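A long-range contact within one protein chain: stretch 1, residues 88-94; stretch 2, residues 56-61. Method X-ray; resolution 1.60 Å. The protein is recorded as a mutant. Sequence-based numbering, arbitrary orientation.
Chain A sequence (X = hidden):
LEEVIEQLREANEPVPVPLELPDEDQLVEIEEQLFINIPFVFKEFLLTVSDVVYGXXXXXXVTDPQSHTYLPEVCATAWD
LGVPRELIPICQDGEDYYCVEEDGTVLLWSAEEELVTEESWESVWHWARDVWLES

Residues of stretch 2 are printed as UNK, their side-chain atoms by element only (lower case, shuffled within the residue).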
# COMPACT_ATOMS: atom_id res chain seq x y z
N ILE A 88 -4.92 7.56 -2.20
CA ILE A 88 -5.07 6.38 -1.36
C ILE A 88 -3.72 5.93 -0.83
O ILE A 88 -2.83 5.57 -1.61
CB ILE A 88 -5.69 5.19 -2.12
CG1 ILE A 88 -7.02 5.60 -2.74
CG2 ILE A 88 -5.88 4.01 -1.17
CD1 ILE A 88 -7.60 4.55 -3.67
N PRO A 89 -3.54 5.93 0.50
CA PRO A 89 -2.25 5.50 1.05
C PRO A 89 -1.85 4.09 0.68
O PRO A 89 -2.68 3.18 0.67
CB PRO A 89 -2.44 5.65 2.55
CG PRO A 89 -3.42 6.76 2.65
CD PRO A 89 -4.41 6.45 1.56
N ILE A 90 -0.57 3.89 0.36
CA ILE A 90 -0.08 2.56 0.08
C ILE A 90 0.87 2.20 1.22
O ILE A 90 1.07 1.03 1.53
CB ILE A 90 0.65 2.46 -1.30
CG1 ILE A 90 1.20 1.04 -1.47
CG2 ILE A 90 1.80 3.48 -1.41
CD1 ILE A 90 1.72 0.73 -2.86
N CYS A 91 1.45 3.20 1.88
CA CYS A 91 2.35 2.89 2.98
C CYS A 91 2.64 4.05 3.91
O CYS A 91 3.07 5.11 3.48
CB CYS A 91 3.67 2.33 2.44
SG CYS A 91 4.81 1.73 3.72
N GLN A 92 2.39 3.83 5.20
CA GLN A 92 2.67 4.85 6.20
C GLN A 92 4.17 4.84 6.51
O GLN A 92 4.82 3.79 6.45
CB GLN A 92 1.88 4.55 7.48
CG GLN A 92 1.97 5.64 8.53
CD GLN A 92 1.31 5.24 9.83
OE1 GLN A 92 0.38 4.42 9.85
NE2 GLN A 92 1.77 5.83 10.94
N ASP A 93 4.73 6.00 6.82
CA ASP A 93 6.15 6.10 7.17
C ASP A 93 6.23 7.19 8.23
O ASP A 93 6.47 8.35 7.91
CB ASP A 93 7.01 6.46 5.96
CG ASP A 93 8.50 6.41 6.27
OD1 ASP A 93 8.89 5.83 7.30
OD2 ASP A 93 9.30 6.95 5.46
N GLY A 94 6.00 6.80 9.48
CA GLY A 94 6.01 7.78 10.56
C GLY A 94 4.72 8.57 10.44
O GLY A 94 3.62 8.00 10.50
N UNK A 56 12.03 -2.14 6.59
CA UNK A 56 11.56 -1.21 7.62
C UNK A 56 10.23 -0.53 7.29
O UNK A 56 9.86 0.44 7.95
c UNK A 56 12.61 -0.14 7.88
o UNK A 56 12.84 0.65 6.72
N UNK A 57 9.54 -1.01 6.27
CA UNK A 57 8.25 -0.44 5.88
C UNK A 57 7.19 -1.53 5.86
O UNK A 57 7.45 -2.66 5.45
c UNK A 57 8.48 2.60 5.20
c UNK A 57 9.33 1.91 2.97
c UNK A 57 9.16 1.50 4.41
c UNK A 57 8.34 0.21 4.50
N UNK A 58 5.99 -1.18 6.32
CA UNK A 58 4.87 -2.12 6.34
C UNK A 58 3.74 -1.51 5.52
O UNK A 58 2.94 -0.71 6.02
o UNK A 58 4.79 -2.26 10.80
c UNK A 58 4.39 -2.36 7.76
c UNK A 58 5.39 -3.06 8.66
c UNK A 58 4.84 -3.25 10.05
o UNK A 58 4.43 -4.38 10.39
N UNK A 59 3.65 -1.88 4.24
CA UNK A 59 2.59 -1.33 3.40
C UNK A 59 1.19 -1.74 3.85
O UNK A 59 1.01 -2.62 4.69
c UNK A 59 4.53 -2.76 3.46
c UNK A 59 2.93 -1.88 2.01
c UNK A 59 4.41 -2.16 2.09
N UNK A 60 0.19 -1.09 3.27
CA UNK A 60 -1.19 -1.37 3.63
C UNK A 60 -1.64 -2.78 3.26
O UNK A 60 -1.11 -3.41 2.32
c UNK A 60 -2.16 -0.35 3.00
c UNK A 60 -1.85 1.06 3.51
c UNK A 60 -2.08 -0.41 1.48
N UNK A 61 -2.62 -3.26 4.02
CA UNK A 61 -3.19 -4.58 3.84
C UNK A 61 -4.71 -4.48 3.90
O UNK A 61 -5.25 -3.44 4.30
c UNK A 61 -1.21 -5.74 4.84
c UNK A 61 -2.71 -5.54 4.94
o UNK A 61 -3.04 -5.01 6.23
O HOH W 1 1.09 1.41 6.05
O HOH W 2 5.45 1.33 7.54

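Position 56 carries two side-chain atoms, one carbon followed by one oxygen. Its oxygen stays 6.5 Å from Asp-93 OD1, too far to take part in the contact. The pair could belong only to a serine, since a threonine would add a methyl at the same carbon. The residue is Ser-56, with chi1 in the p well.

Position 57 has four side-chain carbons and no heteroatom. The CA-to-CB bond points sideways, yet the end of the side chain comes nearer to stretch 1: one terminal methyl lies against the backbone oxygen of Gln-92 and the carboxylate of Asp-93, and CB packs on the sulfur of Cys-91. The chain forks at its second carbon, not at the first, which separates leucine from isoleucine. This is Leu-57, in the m,t rotamer. Its CD2 is 4.0 Å from Gln-92 O and 3.9 Å from Asp-93 OD1, while its CB is 3.9 Å from Cys-91 SG.

At position 58 three carbons run in line and the third bears two oxygens. The side chain comes no nearer to stretch 1 than 5.8 Å, from CB to Cys-91 SG, and the backbone does the work. One water accepts from Gln-92 N (2.9 Å from the water O) and donates to the backbone O of position 58 (2.8 Å); another accepts from the backbone N of position 58 (2.8 Å) and donates to Gln-92 O (2.8 Å). The two waters thus fill the gap between the main chains where direct bonds are absent. The two equivalent branches could by shape alone also be an amide, but elements assigned as two oxygens make it an acid, with a carboxylate one methylene longer than that of aspartate: Glu-58.

Position 59 shows three carbons that close a ring onto the backbone nitrogen. Its CA lies 3.4 Å from Ile-90 O, and a ring carbon lies 4.2 Å from Cys-91 SG. The ring is the signature of proline. With its nitrogen in the ring, Pro-59 has no amide hydrogen to donate and contributes surface instead, the ring carbon near the sulfur being CG.

Position 60 has three carbons. The first carbon carries the other two, and the CA-to-CB bond points toward stretch 1. One methyl sits 3.6 Å from Pro-89 O, a carbonyl that the contact buries without a polar partner. The residue is Val-60, chi1 m, and the methyl is CG1.

Position 61 has a first carbon bearing one oxygen and one carbon. Its CA-to-CB bond points away, and its hydroxyl is bonded elsewhere in the structure. The branching identifies Thr-61.

The two segments run in roughly opposite directions and bury 319 Å² in all. A single direct hydrogen bond joins them, from Val-60 N to Ile-90 O (2.9 Å, 168°), nearly linear and therefore well formed. Beyond it, the water pair carries the link from Glu-58 to Gln-92, and the sulfur of Cys-91 packs against Leu-57 and Pro-59. The contact thus combines one direct backbone bond, two bridging waters and a small apolar patch.

Stretch 2 56-61: SLEPVT
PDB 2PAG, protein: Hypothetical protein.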